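Local structure of PmoF1 (Methylocystis sp. ATCC 49242, 6P1E) at residues Y5-L10 / E108-V113; K25-Y30 / V86-A91; D41-V46 / M103-E108; K93-G98 / A117-P122. The protein binds copper(II) through its PCuAC domain and probably acts as a copper chaperone in a methane-oxidising bacterium. All blocks are in the same frame, centred on the assembly; numbering follows the deposited sequence.

The four contacts illustrate how an all-β copper-binding domain, here of the cupredoxin-like PCuAC family, is closed by contacts between residues distant in sequence. Interactions 2 and 3 are true strand pairings. Interactions 1 and 4 are side-chain packings that use the two ends of strand 111-120, with centres about 25 Å apart. Interactions 1 and 3 share Glu-108, have centres about 8 Å apart and meet through Asp-41. Along the chain interactions 2 and 3 alternate, and their side chains touch inside the fold where Phe-29 and Leu-88 reach Met-103. Interaction 3 lies nested within interaction 1, whereas interaction 4 opens only after interaction 2 has closed and approaches the second subunit.

Interaction 1: Y5-L10 / E108-V113; sequences YDVGKL and EKAGEV
Val-7 and Val-113 adopt the same rotamer, with CG1 in the crowded position between backbone N and carbonyl carbon (chi1 59° in both) and CG2 anti to the N. The two side chains cross obliquely, CB to CB at 3.9 Å, with their CG1 methyls 4.0 Å apart. CG2 of Val-7 turns instead toward the bend before strand 111-120, lying 3.4 Å from Ala-110 O and 4.0 Å from Ala-110 CB. Strands 5-7 and 111-113 run nearly antiparallel (164°), but their axes are 7.7 Å apart, so this is packing through side chains. Val-7 also starts the type II' turn of a two-residue β-hairpin, whose strands 4-7 and 10-18 are closed by paired backbone hydrogen bonds between Val-7 and Leu-10; Gly-8 supplies the positive phi. Past the turn, Leu-10 sends CD1 to within 3.8 Å of Ala-110 CB. An alanine at Val-7 would remove both methyls and would probably loosen the hairpin's grip on Ala-110 and Val-113. At the other end Tyr-5 offers only its CB, 4.1 Å from Val-113 CG2, while its ring extends beyond the contact and its OH is hydrogen-bonded to Asp-116 N.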
loop_
_atom_site.group_PDB
_atom_site.type_symbol
_atom_site.label_atom_id
_atom_site.label_comp_id
_atom_site.label_asym_id
_atom_site.label_seq_id
_atom_site.Cartn_x
_atom_site.Cartn_y
_atom_site.Cartn_z
ATOM N N TYR B 5 12.053 5.685 -2.355
ATOM C CA TYR B 5 13.478 5.703 -2.055
ATOM C C TYR B 5 14.208 4.713 -2.949
ATOM O O TYR B 5 13.813 3.555 -3.063
ATOM C CB TYR B 5 13.711 5.380 -0.580
ATOM C CG TYR B 5 12.993 6.337 0.338
ATOM C CD1 TYR B 5 13.628 7.473 0.818
ATOM C CD2 TYR B 5 11.676 6.113 0.714
ATOM C CE1 TYR B 5 12.972 8.357 1.652
ATOM C CE2 TYR B 5 11.011 6.991 1.546
ATOM C CZ TYR B 5 11.665 8.110 2.015
ATOM O OH TYR B 5 11.010 8.990 2.846
ATOM N N ASP B 6 15.287 5.180 -3.566
ATOM C CA ASP B 6 16.093 4.346 -4.446
ATOM C C ASP B 6 17.352 3.913 -3.719
ATOM O O ASP B 6 17.978 4.711 -3.022
ATOM C CB ASP B 6 16.474 5.101 -5.721
ATOM C CG ASP B 6 15.266 5.612 -6.485
ATOM O OD1 ASP B 6 14.393 4.797 -6.841
ATOM O OD2 ASP B 6 15.190 6.835 -6.725
ATOM N N VAL B 7 17.698 2.637 -3.852
ATOM C CA VAL B 7 18.999 2.153 -3.402
ATOM C C VAL B 7 19.474 1.070 -4.370
ATOM O O VAL B 7 18.777 0.082 -4.613
ATOM C CB VAL B 7 18.942 1.629 -1.943
ATOM C CG1 VAL B 7 17.936 0.486 -1.791
ATOM C CG2 VAL B 7 20.329 1.209 -1.468
ATOM N N GLY B 8 20.657 1.273 -4.940
ATOM C CA GLY B 8 21.107 0.436 -6.036
ATOM C C GLY B 8 20.051 0.438 -7.126
ATOM O O GLY B 8 19.571 1.500 -7.531
ATOM N N LYS B 9 19.671 -0.751 -7.585
ATOM C CA LYS B 9 18.624 -0.889 -8.594
ATOM C C LYS B 9 17.291 -1.275 -7.961
ATOM O O LYS B 9 16.372 -1.718 -8.652
ATOM C CB LYS B 9 19.031 -1.918 -9.647
ATOM C CG LYS B 9 20.238 -1.487 -10.461
ATOM C CD LYS B 9 20.487 -2.414 -11.635
ATOM C CE LYS B 9 21.720 -1.995 -12.420
ATOM N NZ LYS B 9 21.636 -0.587 -12.902
ATOM N N LEU B 10 17.197 -1.114 -6.643
ATOM C CA LEU B 10 15.944 -1.319 -5.925
ATOM C C LEU B 10 15.194 -0.005 -5.765
ATOM O O LEU B 10 15.799 1.063 -5.674
ATOM C CB LEU B 10 16.185 -1.928 -4.540
ATOM C CG LEU B 10 17.096 -3.153 -4.451
ATOM C CD1 LEU B 10 17.199 -3.619 -3.005
ATOM C CD2 LEU B 10 16.584 -4.268 -5.341
ATOM N N GLU B 108 20.870 -7.059 1.555
ATOM C CA GLU B 108 22.099 -7.853 1.549
ATOM C C GLU B 108 23.135 -7.322 0.559
ATOM O O GLU B 108 24.320 -7.240 0.882
ATOM C CB GLU B 108 21.801 -9.321 1.235
ATOM C CG GLU B 108 23.049 -10.206 1.280
ATOM C CD GLU B 108 22.756 -11.672 1.020
ATOM O OE1 GLU B 108 21.795 -11.971 0.280
ATOM O OE2 GLU B 108 23.493 -12.526 1.558
ATOM N N LYS B 109 22.687 -6.981 -0.646
ATOM C CA LYS B 109 23.587 -6.525 -1.705
ATOM C C LYS B 109 23.590 -5.001 -1.859
ATOM O O LYS B 109 24.650 -4.386 -1.958
ATOM C CB LYS B 109 23.200 -7.167 -3.041
ATOM C CG LYS B 109 23.146 -8.689 -3.027
ATOM C CD LYS B 109 24.512 -9.307 -2.780
ATOM C CE LYS B 109 24.440 -10.826 -2.790
ATOM N NZ LYS B 109 25.769 -11.458 -2.566
ATOM N N ALA B 110 22.405 -4.398 -1.874
ATOM C CA ALA B 110 22.274 -2.973 -2.176
ATOM C C ALA B 110 22.710 -2.071 -1.021
ATOM O O ALA B 110 22.963 -0.883 -1.216
ATOM C CB ALA B 110 20.834 -2.657 -2.561
ATOM N N GLY B 111 22.809 -2.640 0.175
ATOM C CA GLY B 111 23.225 -1.894 1.349
ATOM C C GLY B 111 22.065 -1.217 2.052
ATOM O O GLY B 111 20.920 -1.658 1.941
ATOM N N GLU B 112 22.367 -0.145 2.780
ATOM C CA GLU B 112 21.388 0.511 3.642
ATOM C C GLU B 112 20.744 1.727 2.976
ATOM O O GLU B 112 21.382 2.432 2.192
ATOM C CB GLU B 112 22.053 0.925 4.958
ATOM C CG GLU B 112 22.708 -0.237 5.694
ATOM C CD GLU B 112 23.169 0.126 7.092
ATOM O OE1 GLU B 112 23.216 1.330 7.409
ATOM O OE2 GLU B 112 23.490 -0.794 7.875
ATOM N N VAL B 113 19.471 1.956 3.284
ATOM C CA VAL B 113 18.778 3.162 2.850
ATOM C C VAL B 113 17.903 3.673 3.992
ATOM O O VAL B 113 17.176 2.905 4.621
ATOM C CB VAL B 113 17.932 2.920 1.571
ATOM C CG1 VAL B 113 16.883 1.833 1.788
ATOM C CG2 VAL B 113 17.279 4.223 1.107
#

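Interaction 2: K25-Y30 / V86-A91; sequences KNASFY and VALLDA
Strands 27-35 and 75-91 form an antiparallel pair in the β-sheet of the cupredoxin-like fold, with Ala-27 facing Leu-88, Ser-28 facing Ala-87 and Phe-29 facing Val-86. Ala-27 and Phe-29 belong to hydrogen-bonded pairs, each joined by two backbone hydrogen bonds. Ala-27 N reaches Leu-88 O at 2.8 Å, lying in the carbonyl plane, whereas the return bond from Leu-88 N meets Ala-27 O from above its carbonyl plane, 34° out of it. Between these pairs, Ser-28 and Ala-87 form a non-hydrogen-bonded pair and turn their side chains to the other face of the sheet.

Of residues 25-30, Phe-29 has the largest share of the contact. Its CB lies beside the partner strand, 3.6 Å from Val-86 O, and also touches CD1 of Leu-88 at 4.2 Å. CG is anti to the backbone N (chi1 167°), which lays the side chain alongside Val-86, both pointing the same way. From there CD2 meets Val-86 CG2 at 3.9 Å, so that this methyl borders the ring at its edge, near the ring plane. Farther out the ring leaves this strand pair: CD1 packs on Met-103 SD, CE2 on Leu-105 and CE1 on Ala-117. Leu-88 turns inward on the same face as Ala-27 and Phe-29, and packs on Phe-51 and Leu-101.

Where the chain bends at Asp-90, with positive phi, Ala-91 N donates an almost straight bond (174°) to Lys-25 O, 3.2 Å away.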
loop_
_atom_site.group_PDB
_atom_site.type_symbol
_atom_site.label_atom_id
_atom_site.label_comp_id
_atom_site.label_asym_id
_atom_site.label_seq_id
_atom_site.Cartn_x
_atom_site.Cartn_y
_atom_site.Cartn_z
ATOM N N LYS B 25 1.341 -2.568 21.736
ATOM C CA LYS B 25 2.631 -1.884 21.613
ATOM C C LYS B 25 3.379 -2.271 20.330
ATOM O O LYS B 25 4.533 -1.882 20.144
ATOM C CB LYS B 25 3.511 -2.176 22.833
ATOM C CG LYS B 25 2.999 -1.564 24.130
ATOM C CD LYS B 25 4.090 -1.531 25.194
ATOM C CE LYS B 25 3.572 -0.966 26.508
ATOM N NZ LYS B 25 4.487 -1.252 27.648
ATOM N N ASN B 26 2.721 -3.021 19.448
ATOM C CA ASN B 26 3.333 -3.455 18.194
ATOM C C ASN B 26 2.734 -2.750 16.983
ATOM O O ASN B 26 1.536 -2.484 16.943
ATOM C CB ASN B 26 3.193 -4.970 18.018
ATOM C CG ASN B 26 1.748 -5.417 17.941
ATOM O OD1 ASN B 26 0.920 -5.036 18.770
ATOM N ND2 ASN B 26 1.435 -6.226 16.936
ATOM N N ALA B 27 3.578 -2.461 15.994
ATOM C CA ALA B 27 3.131 -1.877 14.732
ATOM C C ALA B 27 3.555 -2.784 13.584
ATOM O O ALA B 27 4.398 -3.662 13.760
ATOM C CB ALA B 27 3.703 -0.485 14.552
ATOM N N SER B 28 2.972 -2.557 12.411
ATOM C CA SER B 28 3.289 -3.342 11.226
ATOM C C SER B 28 3.747 -2.422 10.108
ATOM O O SER B 28 3.071 -1.444 9.806
ATOM C CB SER B 28 2.068 -4.148 10.778
ATOM O OG SER B 28 1.666 -5.059 11.784
ATOM N N PHE B 29 4.875 -2.752 9.482
ATOM C CA PHE B 29 5.455 -1.921 8.430
ATOM C C PHE B 29 5.255 -2.571 7.072
ATOM O O PHE B 29 5.453 -3.779 6.911
ATOM C CB PHE B 29 6.946 -1.679 8.682
ATOM C CG PHE B 29 7.678 -1.096 7.501
ATOM C CD1 PHE B 29 7.689 0.271 7.280
ATOM C CD2 PHE B 29 8.358 -1.918 6.613
ATOM C CE1 PHE B 29 8.363 0.808 6.197
ATOM C CE2 PHE B 29 9.032 -1.387 5.529
ATOM C CZ PHE B 29 9.036 -0.021 5.324
ATOM N N TYR B 30 4.890 -1.736 6.104
ATOM C CA TYR B 30 4.480 -2.166 4.778
ATOM C C TYR B 30 5.158 -1.300 3.728
ATOM O O TYR B 30 5.539 -0.164 4.001
ATOM C CB TYR B 30 2.961 -2.066 4.631
ATOM C CG TYR B 30 2.176 -2.815 5.685
ATOM C CD1 TYR B 30 2.238 -4.199 5.776
ATOM C CD2 TYR B 30 1.353 -2.137 6.572
ATOM C CE1 TYR B 30 1.514 -4.881 6.732
ATOM C CE2 TYR B 30 0.626 -2.811 7.528
ATOM C CZ TYR B 30 0.709 -4.184 7.604
ATOM O OH TYR B 30 -0.016 -4.858 8.561
ATOM N N VAL B 86 6.990 -6.247 8.068
ATOM C CA VAL B 86 7.968 -6.134 9.140
ATOM C C VAL B 86 7.245 -5.751 10.422
ATOM O O VAL B 86 6.529 -4.750 10.464
ATOM C CB VAL B 86 9.058 -5.092 8.815
ATOM C CG1 VAL B 86 10.075 -5.000 9.951
ATOM C CG2 VAL B 86 9.742 -5.435 7.507
ATOM N N ALA B 87 7.433 -6.557 11.462
ATOM C CA ALA B 87 6.855 -6.264 12.763
ATOM C C ALA B 87 7.748 -5.297 13.521
ATOM O O ALA B 87 8.949 -5.527 13.650
ATOM C CB ALA B 87 6.660 -7.546 13.561
ATOM N N LEU B 88 7.153 -4.208 13.998
ATOM C CA LEU B 88 7.850 -3.228 14.827
ATOM C C LEU B 88 7.371 -3.394 16.266
ATOM O O LEU B 88 6.215 -3.112 16.571
ATOM C CB LEU B 88 7.589 -1.807 14.325
ATOM C CG LEU B 88 7.926 -1.536 12.856
ATOM C CD1 LEU B 88 7.655 -0.081 12.509
ATOM C CD2 LEU B 88 9.370 -1.896 12.539
ATOM N N LEU B 89 8.254 -3.867 17.139
ATOM C CA LEU B 89 7.869 -4.223 18.502
ATOM C C LEU B 89 8.318 -3.162 19.518
ATOM O O LEU B 89 9.344 -2.508 19.337
ATOM C CB LEU B 89 8.454 -5.594 18.856
ATOM C CG LEU B 89 8.263 -6.697 17.810
ATOM C CD1 LEU B 89 8.979 -7.969 18.237
ATOM C CD2 LEU B 89 6.780 -6.951 17.601
ATOM N N ASP B 90 7.531 -3.001 20.578
ATOM C CA ASP B 90 7.891 -2.151 21.715
ATOM C C ASP B 90 8.111 -0.678 21.367
ATOM O O ASP B 90 9.215 -0.152 21.527
ATOM C CB ASP B 90 9.154 -2.695 22.390
ATOM C CG ASP B 90 8.996 -4.130 22.852
ATOM O OD1 ASP B 90 7.897 -4.491 23.322
ATOM O OD2 ASP B 90 9.973 -4.900 22.742
ATOM N N ALA B 91 7.065 -0.026 20.869
ATOM C CA ALA B 91 7.048 1.427 20.710
ATOM C C ALA B 91 7.506 2.150 21.980
ATOM O O ALA B 91 7.081 1.809 23.082
ATOM C CB ALA B 91 5.655 1.894 20.320
#

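Interaction 3: D41-V46 / M103-E108; sequences DKLVAV and MTLVFE
A classic β-bulge interrupts the antiparallel pairing of strands 41-47 and 100-107: Val-44 and Ala-45 both face Val-106. Val-106 O accepts Val-44 N at 3.0 Å, nearly along the C=O axis, and a weak second bond from Ala-45 N. Val-106 N answers to Ala-45 O. Before the bulge Leu-43 pairs with Phe-107 and Glu-108 N donates to Lys-42 O; after it Val-46 pairs with Leu-105, the register having shifted by one.

Leu-43 has CG anti to the backbone N (chi1 178°), which carries CD1 over one face of the Phe-107 ring in a CH-pi contact, 4.2 Å from the centroid. Val-46 CG1 is pressed unusually tightly on Met-103 CE, at 3.4 Å, while its CG2 lies 3.8 Å from Leu-105 CD2.

At the strand ends Asp-41 is buried. Its OD1 accepts Lys-42 N at 2.7 Å on the anti lone pair, and also Lys-109 N; OD2 accepts Ala-110 N, so backbone N-H groups probably stabilise the charged form. An alanine at Asp-41 would remove these acceptors and would probably leave the bend after Phe-107 less firmly held. Alongside, the extended Lys-42 chain lays CD 3.6 Å from Glu-108 OE1, while NZ stays 4.3 Å from that oxygen, beyond a salt bridge.

Strand 69-71 continues the sheet beyond strand 41-47, strand 111-120 flanks strand 100-107, and Phe-107 packs inward on Leu-10 and Val-12 of strand 10-18.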
loop_
_atom_site.group_PDB
_atom_site.type_symbol
_atom_site.label_atom_id
_atom_site.label_comp_id
_atom_site.label_asym_id
_atom_site.label_seq_id
_atom_site.Cartn_x
_atom_site.Cartn_y
_atom_site.Cartn_z
ATOM N N ASP B 41 18.210 -9.823 -4.583
ATOM C CA ASP B 41 18.623 -9.198 -3.334
ATOM C C ASP B 41 17.682 -9.667 -2.231
ATOM O O ASP B 41 16.768 -10.454 -2.481
ATOM C CB ASP B 41 18.612 -7.669 -3.451
ATOM C CG ASP B 41 19.625 -6.999 -2.529
ATOM O OD1 ASP B 41 19.983 -7.592 -1.487
ATOM O OD2 ASP B 41 20.068 -5.874 -2.848
ATOM N N LYS B 42 17.916 -9.196 -1.011
ATOM C CA LYS B 42 17.091 -9.573 0.130
ATOM C C LYS B 42 16.998 -8.422 1.114
ATOM O O LYS B 42 17.991 -7.749 1.363
ATOM C CB LYS B 42 17.676 -10.788 0.854
ATOM C CG LYS B 42 17.894 -12.023 0.003
ATOM C CD LYS B 42 18.425 -13.159 0.868
ATOM C CE LYS B 42 18.813 -14.372 0.041
ATOM N NZ LYS B 42 19.375 -15.460 0.888
ATOM N N LEU B 43 15.814 -8.199 1.675
ATOM C CA LEU B 43 15.697 -7.348 2.851
ATOM C C LEU B 43 16.012 -8.222 4.060
ATOM O O LEU B 43 15.253 -9.138 4.380
ATOM C CB LEU B 43 14.305 -6.726 2.962
ATOM C CG LEU B 43 14.072 -5.856 4.201
ATOM C CD1 LEU B 43 14.951 -4.615 4.173
ATOM C CD2 LEU B 43 12.603 -5.475 4.316
ATOM N N VAL B 44 17.135 -7.949 4.718
ATOM C CA VAL B 44 17.624 -8.824 5.781
ATOM C C VAL B 44 17.472 -8.224 7.175
ATOM O O VAL B 44 17.431 -8.954 8.166
ATOM C CB VAL B 44 19.109 -9.188 5.562
ATOM C CG1 VAL B 44 19.272 -9.981 4.274
ATOM C CG2 VAL B 44 19.984 -7.937 5.545
ATOM N N ALA B 45 17.389 -6.901 7.259
ATOM C CA ALA B 45 17.250 -6.247 8.553
ATOM C C ALA B 45 16.584 -4.883 8.444
ATOM O O ALA B 45 16.621 -4.234 7.399
ATOM C CB ALA B 45 18.613 -6.111 9.218
ATOM N N VAL B 46 15.976 -4.462 9.549
ATOM C CA VAL B 46 15.376 -3.142 9.660
ATOM C C VAL B 46 15.793 -2.540 10.994
ATOM O O VAL B 46 15.692 -3.191 12.033
ATOM C CB VAL B 46 13.836 -3.203 9.561
ATOM C CG1 VAL B 46 13.206 -1.847 9.873
ATOM C CG2 VAL B 46 13.414 -3.687 8.180
ATOM N N MET B 103 13.381 5.076 9.482
ATOM C CA MET B 103 13.814 3.691 9.549
ATOM C C MET B 103 14.982 3.509 8.600
ATOM O O MET B 103 15.129 4.263 7.639
ATOM C CB MET B 103 12.680 2.733 9.163
ATOM C CG MET B 103 11.361 2.964 9.881
ATOM S SD MET B 103 10.009 2.023 9.139
ATOM C CE MET B 103 10.610 0.345 9.306
ATOM N N THR B 104 15.797 2.494 8.862
ATOM C CA THR B 104 16.850 2.112 7.939
ATOM C C THR B 104 16.581 0.692 7.477
ATOM O O THR B 104 16.503 -0.231 8.286
ATOM C CB THR B 104 18.248 2.195 8.587
ATOM O OG1 THR B 104 18.471 3.517 9.091
ATOM C CG2 THR B 104 19.330 1.852 7.570
ATOM N N LEU B 105 16.428 0.530 6.168
ATOM C CA LEU B 105 16.278 -0.791 5.580
ATOM C C LEU B 105 17.651 -1.277 5.155
ATOM O O LEU B 105 18.425 -0.522 4.568
ATOM C CB LEU B 105 15.320 -0.764 4.387
ATOM C CG LEU B 105 13.949 -0.126 4.623
ATOM C CD1 LEU B 105 13.123 -0.167 3.344
ATOM C CD2 LEU B 105 13.212 -0.802 5.767
ATOM N N VAL B 106 17.947 -2.535 5.454
ATOM C CA VAL B 106 19.240 -3.119 5.133
ATOM C C VAL B 106 19.051 -4.246 4.130
ATOM O O VAL B 106 18.414 -5.257 4.428
ATOM C CB VAL B 106 19.952 -3.659 6.390
ATOM C CG1 VAL B 106 21.356 -4.138 6.043
ATOM C CG2 VAL B 106 20.005 -2.590 7.476
ATOM N N PHE B 107 19.593 -4.048 2.934
ATOM C CA PHE B 107 19.540 -5.049 1.879
ATOM C C PHE B 107 20.889 -5.748 1.780
ATOM O O PHE B 107 21.931 -5.106 1.915
ATOM C CB PHE B 107 19.160 -4.404 0.547
ATOM C CG PHE B 107 17.798 -3.772 0.552
ATOM C CD1 PHE B 107 16.665 -4.530 0.302
ATOM C CD2 PHE B 107 17.650 -2.421 0.824
ATOM C CE1 PHE B 107 15.408 -3.949 0.309
ATOM C CE2 PHE B 107 16.396 -1.835 0.834
ATOM C CZ PHE B 107 15.275 -2.599 0.578
ATOM N N GLU B 108 20.870 -7.059 1.555
ATOM C CA GLU B 108 22.099 -7.853 1.549
ATOM C C GLU B 108 23.135 -7.322 0.559
ATOM O O GLU B 108 24.320 -7.240 0.882
ATOM C CB GLU B 108 21.801 -9.321 1.235
ATOM C CG GLU B 108 23.049 -10.206 1.280
ATOM C CD GLU B 108 22.756 -11.672 1.020
ATOM O OE1 GLU B 108 21.795 -11.971 0.280
ATOM O OE2 GLU B 108 23.493 -12.526 1.558
#

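Interaction 4: K93-G98 / A117-P122; sequences KHLEVG and AAIDAP
In this cupredoxin-like β-fold the C-terminal end of strand 111-120 is covered by the loop that links strands 75-91 and 100-107. Residues 93-98 have no regular structure, and they meet the strand end through apolar side chains. Ile-119 is the centre of the contact and is buried. Its CG1 is anti to the carbonyl carbon (chi1 -60°) and its chain then runs extended, so that CD1 reaches Leu-95 CD2 at 3.7 Å, the two side chains crossing at about a right angle. The same methyl lies 3.8 Å from Glu-96 O, and nearer the backbone Ile-119 CB sits 3.8 Å from Val-97 O. Leu-95 goes on to pack on Leu-17, Ala-19 and Pro-20.

Asp-120 points to the other side, where OD2 forms a salt bridge with Arg-18; its side chain is about 9 Å from a bound copper ion. The second subunit also reaches the contact: its Lys-76 packs on Val-97 and its Thr-78 on Asp-120.

Val-97 spreads its methyls along the chain end. CG1, anti to the backbone N, touches Ile-119 O at 3.4 Å. CG2 covers the buried Ala-121 N, which has no hydrogen-bonding partner, and is pressed on Ala-121 CB at only 3.2 Å.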
loop_
_atom_site.group_PDB
_atom_site.type_symbol
_atom_site.label_atom_id
_atom_site.label_comp_id
_atom_site.label_asym_id
_atom_site.label_seq_id
_atom_site.Cartn_x
_atom_site.Cartn_y
_atom_site.Cartn_z
ATOM N N LYS B 93 7.050 5.407 22.373
ATOM C CA LYS B 93 6.014 6.416 22.584
ATOM C C LYS B 93 4.787 6.192 21.715
ATOM O O LYS B 93 4.825 5.438 20.743
ATOM C CB LYS B 93 6.551 7.813 22.290
ATOM C CG LYS B 93 7.194 8.533 23.438
ATOM C CD LYS B 93 7.838 9.780 22.895
ATOM C CE LYS B 93 8.418 10.638 23.974
ATOM N NZ LYS B 93 8.628 11.975 23.400
ATOM N N HIS B 94 3.697 6.857 22.085
ATOM C CA HIS B 94 2.453 6.776 21.332
ATOM C C HIS B 94 2.600 7.413 19.954
ATOM O O HIS B 94 3.067 8.548 19.836
ATOM C CB HIS B 94 1.324 7.459 22.104
ATOM C CG HIS B 94 -0.019 7.297 21.468
ATOM N ND1 HIS B 94 -0.548 8.225 20.597
ATOM C CD2 HIS B 94 -0.938 6.309 21.569
ATOM C CE1 HIS B 94 -1.738 7.818 20.193
ATOM N NE2 HIS B 94 -1.998 6.658 20.768
ATOM N N LEU B 95 2.202 6.685 18.914
ATOM C CA LEU B 95 2.287 7.198 17.550
ATOM C C LEU B 95 1.130 8.116 17.158
ATOM O O LEU B 95 -0.038 7.789 17.371
ATOM C CB LEU B 95 2.357 6.028 16.565
ATOM C CG LEU B 95 3.710 5.337 16.385
ATOM C CD1 LEU B 95 3.612 4.188 15.417
ATOM C CD2 LEU B 95 4.717 6.316 15.868
ATOM N N GLU B 96 1.479 9.267 16.590
ATOM C CA GLU B 96 0.525 10.177 15.954
ATOM C C GLU B 96 0.757 10.267 14.441
ATOM O O GLU B 96 1.897 10.334 13.985
ATOM C CB GLU B 96 0.563 11.560 16.599
ATOM C CG GLU B 96 -0.194 11.604 17.923
ATOM C CD GLU B 96 -0.199 12.975 18.568
ATOM O OE1 GLU B 96 0.889 13.555 18.759
ATOM O OE2 GLU B 96 -1.300 13.474 18.884
ATOM N N VAL B 97 -0.333 10.252 13.679
ATOM C CA VAL B 97 -0.300 10.116 12.223
ATOM C C VAL B 97 0.575 11.151 11.524
ATOM O O VAL B 97 1.323 10.815 10.606
ATOM C CB VAL B 97 -1.731 10.221 11.651
ATOM C CG1 VAL B 97 -1.727 10.483 10.142
ATOM C CG2 VAL B 97 -2.487 8.969 11.961
ATOM N N GLY B 98 0.474 12.407 11.948
ATOM C CA GLY B 98 1.194 13.487 11.302
ATOM C C GLY B 98 2.692 13.280 11.396
ATOM O O GLY B 98 3.463 13.865 10.634
ATOM N N ALA B 117 8.824 6.576 6.918
ATOM C CA ALA B 117 7.590 5.837 6.706
ATOM C C ALA B 117 6.402 6.661 7.168
ATOM O O ALA B 117 6.428 7.272 8.234
ATOM C CB ALA B 117 7.632 4.506 7.435
ATOM N N ALA B 118 5.363 6.688 6.349
ATOM C CA ALA B 118 4.161 7.420 6.697
ATOM C C ALA B 118 3.296 6.569 7.639
ATOM O O ALA B 118 3.306 5.341 7.554
ATOM C CB ALA B 118 3.432 7.808 5.449
ATOM N N ILE B 119 2.566 7.215 8.545
ATOM C CA ILE B 119 1.860 6.493 9.605
ATOM C C ILE B 119 0.336 6.467 9.458
ATOM O O ILE B 119 -0.309 7.509 9.369
ATOM C CB ILE B 119 2.216 7.094 10.982
ATOM C CG1 ILE B 119 3.723 6.970 11.222
ATOM C CG2 ILE B 119 1.439 6.400 12.103
ATOM C CD1 ILE B 119 4.215 7.683 12.453
ATOM N N ASP B 120 -0.210 5.252 9.409
ATOM C CA ASP B 120 -1.653 5.001 9.462
ATOM C C ASP B 120 -2.067 4.641 10.896
ATOM O O ASP B 120 -1.678 3.582 11.382
ATOM C CB ASP B 120 -2.030 3.852 8.519
ATOM C CG ASP B 120 -3.517 3.797 8.217
ATOM O OD1 ASP B 120 -4.178 4.857 8.238
ATOM O OD2 ASP B 120 -4.023 2.687 7.945
ATOM N N ALA B 121 -2.842 5.490 11.573
ATOM C CA ALA B 121 -3.272 5.202 12.952
ATOM C C ALA B 121 -4.769 4.916 13.245
ATOM O O ALA B 121 -5.038 4.211 14.214
ATOM C CB ALA B 121 -2.839 6.343 13.843
ATOM N N PRO B 122 -5.732 5.457 12.456
ATOM C CA PRO B 122 -7.166 5.391 12.807
ATOM C C PRO B 122 -7.638 4.251 13.722
ATOM O O PRO B 122 -8.298 4.540 14.722
ATOM C CB PRO B 122 -7.841 5.243 11.434
ATOM C CG PRO B 122 -6.799 5.636 10.418
ATOM C CD PRO B 122 -5.592 6.115 11.148
#